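Local coordinates for cytosolic iron-sulfur protein assembly protein 1 (Saccharomyces cerevisiae, PDB 2HES) that is an essential component of the cytosolic iron-sulfur protein assembly machinery, required for the maturation of iron-sulfur proteins outside the mitochondria, at residues W226-D231 with D235-V240; V177-D182 with E188-L193; D204-K207 with F212-C215; G262-V267 with G281-F286. All blocks are in the same frame, centred on the assembly; numbering follows the deposited sequence.

Interaction 1: residues W226-D231 with D235-V240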
loop_
_atom_site.group_PDB
_atom_site.type_symbol
_atom_site.label_atom_id
_atom_site.label_comp_id
_atom_site.label_asym_id
_atom_site.label_seq_id
_atom_site.Cartn_x
_atom_site.Cartn_y
_atom_site.Cartn_z
ATOM N N TRP A 226 -15.303 -1.076 5.186
ATOM C CA TRP A 226 -16.249 -0.116 4.679
ATOM C C TRP A 226 -16.922 -0.748 3.474
ATOM O O TRP A 226 -16.253 -1.411 2.663
ATOM C CB TRP A 226 -15.477 1.113 4.204
ATOM C CG TRP A 226 -14.605 1.750 5.235
ATOM C CD1 TRP A 226 -13.259 1.464 5.498
ATOM C CD2 TRP A 226 -14.958 2.852 6.089
ATOM N NE1 TRP A 226 -12.804 2.310 6.512
ATOM C CE2 TRP A 226 -13.813 3.180 6.854
ATOM C CE3 TRP A 226 -16.143 3.609 6.283
ATOM C CZ2 TRP A 226 -13.822 4.217 7.826
ATOM C CZ3 TRP A 226 -16.138 4.654 7.266
ATOM C CH2 TRP A 226 -14.992 4.927 8.006
ATOM N N LYS A 227 -18.188 -0.407 3.273
ATOM C CA LYS A 227 -18.974 -0.984 2.198
ATOM C C LYS A 227 -19.654 0.096 1.378
ATOM O O LYS A 227 -20.309 0.978 1.930
ATOM C CB LYS A 227 -20.076 -1.807 2.815
ATOM C CG LYS A 227 -21.132 -2.318 1.780
ATOM C CD LYS A 227 -22.189 -3.200 2.532
ATOM C CE LYS A 227 -21.727 -4.474 3.073
ATOM N NZ LYS A 227 -22.998 -4.843 3.882
ATOM N N TYR A 228 -19.513 0.008 0.058
ATOM C CA TYR A 228 -20.230 0.905 -0.845
ATOM C C TYR A 228 -21.742 0.579 -0.875
ATOM O O TYR A 228 -22.116 -0.589 -0.931
ATOM C CB TYR A 228 -19.628 0.725 -2.228
ATOM C CG TYR A 228 -20.361 1.340 -3.371
ATOM C CD1 TYR A 228 -20.387 2.708 -3.543
ATOM C CD2 TYR A 228 -20.956 0.540 -4.361
ATOM C CE1 TYR A 228 -21.014 3.295 -4.631
ATOM C CE2 TYR A 228 -21.557 1.128 -5.486
ATOM C CZ TYR A 228 -21.592 2.505 -5.590
ATOM O OH TYR A 228 -22.228 3.100 -6.659
ATOM N N MET A 229 -22.573 1.627 -0.841
ATOM C CA MET A 229 -24.022 1.484 -0.690
ATOM C C MET A 229 -24.753 2.200 -1.830
ATOM O O MET A 229 -25.942 2.476 -1.722
ATOM C CB MET A 229 -24.468 2.035 0.695
ATOM C CG MET A 229 -23.908 1.316 1.931
ATOM S SD MET A 229 -24.581 -0.324 2.071
ATOM C CE MET A 229 -26.270 0.033 2.572
ATOM N N GLY A 230 -24.038 2.453 -2.928
ATOM C CA GLY A 230 -24.593 2.981 -4.182
ATOM C C GLY A 230 -24.341 4.476 -4.316
ATOM O O GLY A 230 -23.910 5.142 -3.361
ATOM N N ASP A 231 -24.608 4.997 -5.505
ATOM C CA ASP A 231 -24.425 6.428 -5.765
ATOM C C ASP A 231 -25.619 7.220 -5.256
ATOM O O ASP A 231 -26.728 6.681 -5.207
ATOM C CB ASP A 231 -24.260 6.637 -7.257
ATOM C CG ASP A 231 -22.881 6.239 -7.750
ATOM O OD1 ASP A 231 -22.078 5.640 -7.005
ATOM O OD2 ASP A 231 -22.592 6.513 -8.931
ATOM N N ASP A 235 -24.246 11.846 -7.880
ATOM C CA ASP A 235 -23.212 11.009 -8.475
ATOM C C ASP A 235 -22.026 10.834 -7.514
ATOM O O ASP A 235 -20.934 10.476 -7.908
ATOM C CB ASP A 235 -22.765 11.588 -9.816
ATOM C CG ASP A 235 -22.302 10.530 -10.781
ATOM O OD1 ASP A 235 -22.217 9.349 -10.369
ATOM O OD2 ASP A 235 -22.012 10.875 -11.952
ATOM N N GLN A 236 -22.275 11.109 -6.249
ATOM C CA GLN A 236 -21.340 10.839 -5.181
ATOM C C GLN A 236 -21.627 9.429 -4.711
ATOM O O GLN A 236 -22.703 8.898 -5.011
ATOM C CB GLN A 236 -21.637 11.779 -4.040
ATOM C CG GLN A 236 -21.244 13.241 -4.323
ATOM C CD GLN A 236 -19.760 13.443 -4.055
ATOM O OE1 GLN A 236 -19.007 13.645 -4.975
ATOM N NE2 GLN A 236 -19.337 13.301 -2.787
ATOM N N GLN A 237 -20.695 8.846 -3.962
ATOM C CA GLN A 237 -20.872 7.464 -3.489
ATOM C C GLN A 237 -21.210 7.450 -2.027
ATOM O O GLN A 237 -20.551 8.131 -1.232
ATOM C CB GLN A 237 -19.593 6.655 -3.697
ATOM C CG GLN A 237 -19.228 6.452 -5.191
ATOM C CD GLN A 237 -18.038 5.531 -5.407
ATOM O OE1 GLN A 237 -17.340 5.160 -4.462
ATOM N NE2 GLN A 237 -17.804 5.149 -6.690
ATOM N N GLU A 238 -22.202 6.645 -1.669
ATOM C CA GLU A 238 -22.570 6.442 -0.279
ATOM C C GLU A 238 -21.813 5.238 0.228
ATOM O O GLU A 238 -21.846 4.182 -0.377
ATOM C CB GLU A 238 -24.072 6.233 -0.150
ATOM C CG GLU A 238 -24.863 7.360 -0.815
ATOM C CD GLU A 238 -26.316 7.432 -0.393
ATOM O OE1 GLU A 238 -26.770 6.594 0.439
ATOM O OE2 GLU A 238 -27.019 8.329 -0.914
ATOM N N TRP A 239 -21.132 5.407 1.349
ATOM C CA TRP A 239 -20.307 4.350 1.913
ATOM C C TRP A 239 -20.548 4.330 3.451
ATOM O O TRP A 239 -20.746 5.418 4.060
ATOM C CB TRP A 239 -18.849 4.684 1.491
ATOM C CG TRP A 239 -18.012 3.577 1.316
ATOM C CD1 TRP A 239 -17.721 2.716 2.308
ATOM C CD2 TRP A 239 -17.261 3.112 0.140
ATOM N NE1 TRP A 239 -16.873 1.755 1.865
ATOM C CE2 TRP A 239 -16.573 1.953 0.557
ATOM C CE3 TRP A 239 -17.124 3.531 -1.217
ATOM C CZ2 TRP A 239 -15.750 1.214 -0.274
ATOM C CZ3 TRP A 239 -16.279 2.775 -2.054
ATOM C CH2 TRP A 239 -15.624 1.616 -1.562
ATOM N N VAL A 240 -20.583 3.143 4.073
ATOM C CA VAL A 240 -20.688 3.049 5.565
ATOM C C VAL A 240 -19.623 2.099 6.077
ATOM O O VAL A 240 -19.147 1.293 5.320
ATOM C CB VAL A 240 -22.072 2.559 6.069
ATOM C CG1 VAL A 240 -23.147 3.587 5.656
ATOM C CG2 VAL A 240 -22.369 1.056 5.619
HETATM O O HOH W 1 -19.903 6.218 -8.826
#
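The indole of Trp239 lies flat over the backbone of the opposing strand, with Lys227 C 3.2 Å above its plane and Tyr228 N over the same face. Its chi1 of -149° turns the ring back across the hairpin formed by strands 223-231 and 237-244, the outer pair of a WD40 propeller blade. Tyr228 supplies the side-chain part of this cover: its CB stands 3.9 Å from the centroid of the six-membered ring of Trp239, close to the ring normal, in a CH-pi contact. With an alanine in place of Trp239, the CH-pi contact of Tyr228 CB is lost and a gap is likely to open between Tyr228 and Trp226, the other members of this aromatic cluster. Straight backbone bonds join Lys227 to Val240 in both directions. Further along, Met229 N binds Glu238 O at 2.7 Å and Glu238 N binds Gly230 O at 2.8 Å, while the register slips by one residue in a beta bulge. Across this bulge the Tyr228 ring reaches along its own strand, passing over Gly230 N and crossing Gln237 at about a right angle, with Tyr228 CE1 3.7 Å from Gln237 CG. Its hydroxyl donates to Asp231 OD1 from above the carboxylate plane. The like-charged Asp231 and Asp235 lie side by side, which may raise their proton affinity. A water bridges the strands here, donating to Asp231 OD2 at 2.7 Å and accepting from Gln237 NE2 at 3.2 Å.

Interaction 2: residues V177-D182 with E188-L193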
loop_
_atom_site.group_PDB
_atom_site.type_symbol
_atom_site.label_atom_id
_atom_site.label_comp_id
_atom_site.label_asym_id
_atom_site.label_seq_id
_atom_site.Cartn_x
_atom_site.Cartn_y
_atom_site.Cartn_z
ATOM N N VAL A 177 -10.461 8.302 5.050
ATOM C CA VAL A 177 -10.124 7.754 3.736
ATOM C C VAL A 177 -11.010 8.521 2.726
ATOM O O VAL A 177 -12.202 8.726 2.975
ATOM C CB VAL A 177 -10.422 6.243 3.659
ATOM C CG1 VAL A 177 -10.241 5.744 2.199
ATOM C CG2 VAL A 177 -9.537 5.465 4.625
ATOM N N ARG A 178 -10.432 8.934 1.586
ATOM C CA ARG A 178 -11.209 9.530 0.511
ATOM C C ARG A 178 -11.167 8.610 -0.696
ATOM O O ARG A 178 -10.142 7.974 -0.969
ATOM C CB ARG A 178 -10.724 10.941 0.132
ATOM C CG ARG A 178 -11.214 11.958 1.164
ATOM C CD ARG A 178 -10.821 13.367 0.765
ATOM N NE ARG A 178 -11.279 14.288 1.780
ATOM C CZ ARG A 178 -12.315 15.097 1.700
ATOM N NH1 ARG A 178 -13.067 15.157 0.602
ATOM N NH2 ARG A 178 -12.596 15.849 2.772
ATOM N N ILE A 179 -12.287 8.559 -1.395
ATOM C CA ILE A 179 -12.406 7.747 -2.620
ATOM C C ILE A 179 -12.472 8.715 -3.764
ATOM O O ILE A 179 -13.248 9.696 -3.716
ATOM C CB ILE A 179 -13.714 6.840 -2.574
ATOM C CG1 ILE A 179 -13.803 5.962 -1.322
ATOM C CG2 ILE A 179 -13.812 5.980 -3.880
ATOM C CD1 ILE A 179 -12.621 5.015 -1.166
ATOM N N TRP A 180 -11.720 8.435 -4.834
ATOM C CA TRP A 180 -11.627 9.339 -5.950
ATOM C C TRP A 180 -11.953 8.568 -7.214
ATOM O O TRP A 180 -11.539 7.402 -7.354
ATOM C CB TRP A 180 -10.199 9.841 -6.079
ATOM C CG TRP A 180 -9.666 10.407 -4.806
ATOM C CD1 TRP A 180 -9.015 9.700 -3.839
ATOM C CD2 TRP A 180 -9.620 11.793 -4.406
ATOM N NE1 TRP A 180 -8.613 10.560 -2.819
ATOM C CE2 TRP A 180 -8.971 11.839 -3.146
ATOM C CE3 TRP A 180 -10.103 13.002 -4.972
ATOM C CZ2 TRP A 180 -8.775 13.052 -2.428
ATOM C CZ3 TRP A 180 -9.941 14.197 -4.250
ATOM C CH2 TRP A 180 -9.258 14.201 -2.980
ATOM N N LYS A 181 -12.662 9.227 -8.118
ATOM C CA LYS A 181 -13.146 8.580 -9.349
ATOM C C LYS A 181 -13.102 9.628 -10.447
ATOM O O LYS A 181 -13.230 10.795 -10.132
ATOM C CB LYS A 181 -14.611 8.234 -9.118
ATOM C CG LYS A 181 -15.293 7.655 -10.299
ATOM C CD LYS A 181 -16.633 7.121 -9.851
ATOM C CE LYS A 181 -17.332 6.474 -11.047
ATOM N NZ LYS A 181 -18.430 5.569 -10.662
ATOM N N ASP A 182 -12.960 9.227 -11.717
ATOM C CA ASP A 182 -13.033 10.243 -12.774
ATOM C C ASP A 182 -14.296 10.127 -13.612
ATOM O O ASP A 182 -14.876 9.037 -13.748
ATOM C CB ASP A 182 -11.821 10.185 -13.688
ATOM C CG ASP A 182 -11.984 9.180 -14.796
ATOM O OD1 ASP A 182 -11.781 7.978 -14.537
ATOM O OD2 ASP A 182 -12.328 9.601 -15.923
ATOM N N GLU A 188 -12.413 13.573 -9.128
ATOM C CA GLU A 188 -12.884 14.257 -7.943
ATOM C C GLU A 188 -13.143 13.284 -6.832
ATOM O O GLU A 188 -13.125 12.077 -7.069
ATOM C CB GLU A 188 -14.132 15.071 -8.230
ATOM C CG GLU A 188 -15.243 14.286 -8.844
ATOM C CD GLU A 188 -16.418 15.182 -9.170
ATOM O OE1 GLU A 188 -16.638 16.159 -8.417
ATOM O OE2 GLU A 188 -17.115 14.911 -10.167
ATOM N N CYS A 189 -13.354 13.811 -5.627
ATOM C CA CYS A 189 -13.602 12.974 -4.450
ATOM C C CYS A 189 -15.080 12.628 -4.429
ATOM O O CYS A 189 -15.927 13.535 -4.505
ATOM C CB CYS A 189 -13.207 13.728 -3.153
ATOM S SG CYS A 189 -13.578 12.734 -1.730
ATOM N N VAL A 190 -15.397 11.331 -4.419
ATOM C CA VAL A 190 -16.798 10.893 -4.443
ATOM C C VAL A 190 -17.269 10.334 -3.099
ATOM O O VAL A 190 -18.479 10.072 -2.890
ATOM C CB VAL A 190 -17.080 9.889 -5.593
ATOM C CG1 VAL A 190 -16.851 10.620 -6.930
ATOM C CG2 VAL A 190 -16.236 8.658 -5.457
ATOM N N ALA A 191 -16.337 10.202 -2.166
ATOM C CA ALA A 191 -16.742 9.853 -0.774
ATOM C C ALA A 191 -15.673 10.151 0.242
ATOM O O ALA A 191 -14.500 10.052 -0.039
ATOM C CB ALA A 191 -17.130 8.368 -0.725
ATOM N N VAL A 192 -16.089 10.522 1.441
ATOM C CA VAL A 192 -15.197 10.718 2.552
ATOM C C VAL A 192 -15.683 9.686 3.594
ATOM O O VAL A 192 -16.875 9.698 3.991
ATOM C CB VAL A 192 -15.313 12.131 3.144
ATOM C CG1 VAL A 192 -14.312 12.287 4.278
ATOM C CG2 VAL A 192 -15.159 13.218 2.065
ATOM N N LEU A 193 -14.796 8.768 3.944
ATOM C CA LEU A 193 -15.041 7.707 4.917
ATOM C C LEU A 193 -14.622 8.206 6.303
ATOM O O LEU A 193 -13.432 8.195 6.646
ATOM C CB LEU A 193 -14.274 6.432 4.554
ATOM C CG LEU A 193 -14.622 5.784 3.198
ATOM C CD1 LEU A 193 -13.936 4.496 2.899
ATOM C CD2 LEU A 193 -16.027 5.541 3.164
#
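Arg178 runs out beside Cys189 and Val192 of the neighbouring strand. Its CB lies 3.9 Å from both Cys189 SG and Ala191 O, and its CG and CD each keep to the same sulfur. The chain is extended from CG to NE, which carries the guanidinium past the thiol and alongside Val192. There Val192 CG2 sits over one face of the flat group, 3.4 Å from Arg178 CZ and 3.2 Å from Arg178 NH1. At the tip, Cys189 SG lies at the edge of the guanidinium and accepts a weak hydrogen bond from Arg178 NH1, 3.4 Å long. The two strands, 177-183 and 186-193, form an antiparallel hairpin in the WD40 beta-propeller, and a classic beta bulge interrupts it: Val190 and Ala191 both face Ile179. Ile179 O takes Val190 N at 2.8 Å and Ala191 N only weakly, whereas Ile179 N bonds to Ala191 O. Past the bulge, Cys189 shares a side with Trp180 and lays its CB over the six-membered ring, 3.5 Å from Trp180 CZ3; the indole NE1 is held by Ser170 on strand 167-172. On the side carrying Val177, Ile179, Ala191 and Leu193 the contacts are apolar. Ile179 and Val190 cross at about a right angle, Ile179 CG2 3.9 Å from Val190 CG2, and Val177 and Leu193 lie side by side, next to Leu214 of the following blade.

Interaction 3: residues D204-K207 with F212-C215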
loop_
_atom_site.group_PDB
_atom_site.type_symbol
_atom_site.label_atom_id
_atom_site.label_comp_id
_atom_site.label_asym_id
_atom_site.label_seq_id
_atom_site.Cartn_x
_atom_site.Cartn_y
_atom_site.Cartn_z
ATOM N N ASP A 204 -7.023 -1.011 1.701
ATOM C CA ASP A 204 -6.897 -1.960 0.542
ATOM C C ASP A 204 -8.296 -2.353 0.161
ATOM O O ASP A 204 -9.134 -2.554 1.052
ATOM C CB ASP A 204 -6.088 -3.204 0.911
ATOM C CG ASP A 204 -5.520 -3.947 -0.317
ATOM O OD1 ASP A 204 -5.697 -3.468 -1.458
ATOM O OD2 ASP A 204 -4.896 -5.008 -0.115
ATOM N N PHE A 205 -8.552 -2.478 -1.143
ATOM C CA PHE A 205 -9.907 -2.900 -1.602
ATOM C C PHE A 205 -10.148 -4.408 -1.539
ATOM O O PHE A 205 -9.233 -5.178 -1.676
ATOM C CB PHE A 205 -10.154 -2.463 -3.041
ATOM C CG PHE A 205 -10.345 -0.994 -3.201
ATOM C CD1 PHE A 205 -11.643 -0.439 -3.120
ATOM C CD2 PHE A 205 -9.256 -0.150 -3.426
ATOM C CE1 PHE A 205 -11.859 0.903 -3.276
ATOM C CE2 PHE A 205 -9.466 1.252 -3.575
ATOM C CZ PHE A 205 -10.782 1.757 -3.510
ATOM N N ASP A 206 -11.417 -4.783 -1.316
ATOM C CA ASP A 206 -11.869 -6.156 -1.349
ATOM C C ASP A 206 -11.595 -6.627 -2.756
ATOM O O ASP A 206 -11.787 -5.853 -3.715
ATOM C CB ASP A 206 -13.391 -6.180 -1.087
ATOM C CG ASP A 206 -13.982 -7.618 -0.909
ATOM O OD1 ASP A 206 -13.286 -8.676 -1.131
ATOM O OD2 ASP A 206 -15.178 -7.623 -0.510
ATOM N N LYS A 207 -11.147 -7.872 -2.894
ATOM C CA LYS A 207 -10.920 -8.440 -4.244
ATOM C C LYS A 207 -12.108 -9.236 -4.776
ATOM O O LYS A 207 -12.093 -9.689 -5.928
ATOM C CB LYS A 207 -9.630 -9.275 -4.275
ATOM C CG LYS A 207 -8.452 -8.558 -3.659
ATOM C CD LYS A 207 -8.145 -7.190 -4.343
ATOM C CE LYS A 207 -6.780 -6.611 -3.931
ATOM N NZ LYS A 207 -6.723 -6.169 -2.501
ATOM N N PHE A 212 -18.214 -2.635 -4.262
ATOM C CA PHE A 212 -16.894 -2.438 -3.623
ATOM C C PHE A 212 -16.925 -2.490 -2.108
ATOM O O PHE A 212 -17.901 -2.101 -1.482
ATOM C CB PHE A 212 -16.302 -1.063 -3.996
ATOM C CG PHE A 212 -16.546 -0.656 -5.428
ATOM C CD1 PHE A 212 -16.046 -1.421 -6.494
ATOM C CD2 PHE A 212 -17.291 0.492 -5.704
ATOM C CE1 PHE A 212 -16.279 -1.041 -7.806
ATOM C CE2 PHE A 212 -17.531 0.897 -7.045
ATOM C CZ PHE A 212 -17.024 0.108 -8.081
ATOM N N ARG A 213 -15.817 -2.956 -1.529
ATOM C CA ARG A 213 -15.569 -2.737 -0.083
ATOM C C ARG A 213 -14.104 -2.390 0.098
ATOM O O ARG A 213 -13.300 -2.567 -0.835
ATOM C CB ARG A 213 -15.883 -3.983 0.753
ATOM C CG ARG A 213 -17.353 -4.375 0.702
ATOM C CD ARG A 213 -17.634 -5.402 1.805
ATOM N NE ARG A 213 -16.902 -6.653 1.564
ATOM C CZ ARG A 213 -16.971 -7.715 2.356
ATOM N NH1 ARG A 213 -17.740 -7.692 3.459
ATOM N NH2 ARG A 213 -16.294 -8.809 2.050
ATOM N N LEU A 214 -13.773 -1.868 1.273
ATOM C CA LEU A 214 -12.383 -1.455 1.524
ATOM C C LEU A 214 -12.068 -1.715 2.994
ATOM O O LEU A 214 -12.964 -1.500 3.824
ATOM C CB LEU A 214 -12.269 0.061 1.251
ATOM C CG LEU A 214 -10.939 0.733 1.472
ATOM C CD1 LEU A 214 -10.296 0.918 0.110
ATOM C CD2 LEU A 214 -11.076 2.076 2.218
ATOM N N CYS A 215 -10.846 -2.163 3.328
ATOM C CA CYS A 215 -10.463 -2.169 4.759
ATOM C C CYS A 215 -9.400 -1.123 5.007
ATOM O O CYS A 215 -8.617 -0.738 4.098
ATOM C CB CYS A 215 -9.976 -3.545 5.205
ATOM S SG CYS A 215 -8.448 -4.127 4.355
HETATM O O HOH W 2 -13.925 -3.878 -3.877
#
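This is a buried hairpin contact, part polar and part apolar, between strands 200-205 and 213-218, the two inner strands of a four-stranded WD40 propeller blade. Paired backbone bonds join Asp204 and Cys215, and Asp206 N continues the ladder with an almost straight bond to Arg213 O. The polar core is the salt bridge of Asp206 and Arg213. Arg213 bends at chi3 and approaches side-on, so that NE and NH2 both grip one oxygen, Asp206 OD2, at 2.9 Å and 3.0 Å. That oxygen lies in the guanidinium plane, yet both nitrogens reach it from the same face of the carboxylate, whose plane is turned 42° from the guanidinium. Asp206 OD1 is held separately by Thr208, which should limit rotation of the carboxylate. Arg213 NH1 extends the charge network to Glu242 and Glu278. A leucine in place of Arg213 would probably leave Asp206 OD2 without its charged mate and both glutamates without a shared cation. Around the turn, a water accepts from Arg213 N and lies 2.9 Å from Asp206 O, while Lys207 folds back so that its NZ donates to Phe205 O at 2.8 Å. On the side of the sheet carrying Phe205 and Leu214 the contact is apolar and faces Ala169 of strand 167-172. In the leucine, CG anti to the backbone N (chi1 179°) and a chi2 of 102° together put one methyl over the phenyl ring: Leu214 CD1 stands 3.5 Å from the Phe205 ring centroid, almost exactly on the normal.

Interaction 4: residues G262-V267 with G281-F286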
loop_
_atom_site.group_PDB
_atom_site.type_symbol
_atom_site.label_atom_id
_atom_site.label_comp_id
_atom_site.label_asym_id
_atom_site.label_seq_id
_atom_site.Cartn_x
_atom_site.Cartn_y
_atom_site.Cartn_z
ATOM N N GLY A 262 -9.545 -13.626 -0.007
ATOM C CA GLY A 262 -10.613 -13.122 0.836
ATOM C C GLY A 262 -10.159 -12.709 2.224
ATOM O O GLY A 262 -10.957 -12.167 3.004
ATOM N N LEU A 263 -8.892 -12.978 2.559
ATOM C CA LEU A 263 -8.432 -12.795 3.933
ATOM C C LEU A 263 -7.789 -11.428 4.098
ATOM O O LEU A 263 -7.043 -10.991 3.217
ATOM C CB LEU A 263 -7.382 -13.863 4.326
ATOM C CG LEU A 263 -7.773 -15.347 4.298
ATOM C CD1 LEU A 263 -6.590 -16.203 4.739
ATOM C CD2 LEU A 263 -9.032 -15.653 5.130
ATOM N N ILE A 264 -7.996 -10.802 5.253
ATOM C CA ILE A 264 -7.334 -9.533 5.565
ATOM C C ILE A 264 -6.127 -9.859 6.476
ATOM O O ILE A 264 -6.243 -10.689 7.378
ATOM C CB ILE A 264 -8.293 -8.531 6.303
ATOM C CG1 ILE A 264 -9.402 -8.070 5.353
ATOM C CG2 ILE A 264 -7.525 -7.294 6.854
ATOM C CD1 ILE A 264 -10.456 -7.216 6.049
ATOM N N ALA A 265 -5.011 -9.202 6.227
ATOM C CA ALA A 265 -3.864 -9.183 7.151
ATOM C C ALA A 265 -3.628 -7.789 7.709
ATOM O O ALA A 265 -3.786 -6.779 6.984
ATOM C CB ALA A 265 -2.611 -9.690 6.409
ATOM N N SER A 266 -3.269 -7.699 8.996
ATOM C CA SER A 266 -2.873 -6.416 9.572
ATOM C C SER A 266 -1.543 -6.528 10.331
ATOM O O SER A 266 -1.198 -7.606 10.830
ATOM C CB SER A 266 -3.957 -5.863 10.508
ATOM O OG SER A 266 -4.154 -6.723 11.644
ATOM N N VAL A 267 -0.814 -5.426 10.358
ATOM C CA VAL A 267 0.395 -5.329 11.185
ATOM C C VAL A 267 0.479 -4.039 11.937
ATOM O O VAL A 267 0.064 -2.967 11.449
ATOM C CB VAL A 267 1.716 -5.566 10.352
ATOM C CG1 VAL A 267 1.724 -6.936 9.745
ATOM C CG2 VAL A 267 1.934 -4.447 9.294
ATOM N N GLY A 281 -21.052 -13.852 7.328
ATOM C CA GLY A 281 -21.206 -12.415 7.570
ATOM C C GLY A 281 -20.513 -11.854 8.815
ATOM O O GLY A 281 -20.851 -10.769 9.285
ATOM N N GLU A 282 -19.541 -12.575 9.357
ATOM C CA GLU A 282 -18.842 -12.078 10.543
ATOM C C GLU A 282 -17.351 -12.319 10.397
ATOM O O GLU A 282 -16.959 -13.298 9.790
ATOM C CB GLU A 282 -19.390 -12.733 11.833
ATOM C CG GLU A 282 -20.802 -12.262 12.241
ATOM C CD GLU A 282 -21.290 -12.791 13.605
ATOM O OE1 GLU A 282 -20.476 -12.913 14.554
ATOM O OE2 GLU A 282 -22.510 -13.070 13.738
ATOM N N TRP A 283 -16.532 -11.406 10.916
ATOM C CA TRP A 283 -15.093 -11.572 10.906
ATOM C C TRP A 283 -14.577 -12.219 12.201
ATOM O O TRP A 283 -15.042 -11.898 13.325
ATOM C CB TRP A 283 -14.372 -10.227 10.695
ATOM C CG TRP A 283 -14.599 -9.611 9.333
ATOM C CD1 TRP A 283 -15.562 -8.695 9.001
ATOM C CD2 TRP A 283 -13.875 -9.881 8.136
ATOM N NE1 TRP A 283 -15.457 -8.363 7.673
ATOM C CE2 TRP A 283 -14.423 -9.074 7.120
ATOM C CE3 TRP A 283 -12.768 -10.687 7.834
ATOM C CZ2 TRP A 283 -13.945 -9.100 5.786
ATOM C CZ3 TRP A 283 -12.300 -10.717 6.530
ATOM C CH2 TRP A 283 -12.873 -9.904 5.522
ATOM N N LYS A 284 -13.599 -13.105 12.043
ATOM C CA LYS A 284 -12.882 -13.715 13.159
ATOM C C LYS A 284 -11.406 -13.643 12.857
ATOM O O LYS A 284 -11.011 -13.622 11.696
ATOM C CB LYS A 284 -13.265 -15.188 13.319
ATOM C CG LYS A 284 -14.675 -15.381 13.838
ATOM C CD LYS A 284 -14.956 -16.849 14.207
ATOM C CE LYS A 284 -16.414 -16.980 14.711
ATOM N NZ LYS A 284 -17.020 -18.353 14.558
ATOM N N VAL A 285 -10.589 -13.599 13.905
ATOM C CA VAL A 285 -9.168 -13.823 13.759
ATOM C C VAL A 285 -8.952 -15.263 13.310
ATOM O O VAL A 285 -9.344 -16.225 14.012
ATOM C CB VAL A 285 -8.405 -13.515 15.075
ATOM C CG1 VAL A 285 -6.929 -13.852 14.925
ATOM C CG2 VAL A 285 -8.628 -12.051 15.496
ATOM N N PHE A 286 -8.387 -15.398 12.110
ATOM C CA PHE A 286 -8.016 -16.653 11.508
ATOM C C PHE A 286 -6.692 -17.175 12.118
ATOM O O PHE A 286 -6.577 -18.363 12.428
ATOM C CB PHE A 286 -7.868 -16.463 9.976
ATOM C CG PHE A 286 -7.707 -17.745 9.193
ATOM C CD1 PHE A 286 -8.758 -18.628 9.030
ATOM C CD2 PHE A 286 -6.489 -18.048 8.586
ATOM C CE1 PHE A 286 -8.592 -19.803 8.293
ATOM C CE2 PHE A 286 -6.322 -19.216 7.834
ATOM C CZ PHE A 286 -7.365 -20.085 7.689
#
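No backbone hydrogen bond links 262-267 with 281-286, whose closest CA atoms, those of Leu263 and Phe286, are 8.5 Å apart, because strand 273-279 runs between them. The two segments meet mainly through side chains that reach past this middle strand on either side of it. On one side Ile264 and Trp283 cross at about a right angle. The isoleucine CG1 lies beside the backbone N (chi1 -68°) and its extended branch sends the terminal methyl over one face of the indole, toward the outer end of the benzo ring. Ile264 CD1 is 3.7 Å from Trp283 CH2 and 4.0 Å from the centroid of the six-membered ring, a CH-pi contact. The edge of that ring meets Gly262 O, with Trp283 CH2 3.9 Å from it; the same oxygen takes a weak hydrogen bond from Trp258 NE1. On the other side Leu263 CD1 makes a looser approach to Phe286 CD2 at 4.3 Å. Within this blade of the WD40 propeller, Ile264 also packs on Trp258 of strand 253-258. Leu263 and Phe286 both touch Glu277 of the intervening strand 273-279, and Leu263 goes on to meet Trp303 of strand 298-303 in the next blade.

How the interactions relate
Three successive propeller blades are joined by these contacts. Interactions 1 and 3 share one sheet: Trp226 N lies 2.7 Å from Leu214 O, a probable hydrogen bond between its second and third strands. Interaction 2 belongs to the preceding blade and abuts interaction 1, with Gln237 N 2.8 Å from Val190 O, a probable hydrogen bond to a bulge residue of interaction 2. It also reaches interaction 3 where Leu193 CD1 lies 3.8 Å from Leu214 CD2. Interaction 4, in the following blade, touches interaction 3 through Cys215 CB and Ile264 CD1, 3.8 Å apart. A bound calcium ion lies about 13 Å from the Trp283 side chain and about 14 Å from that of Trp226.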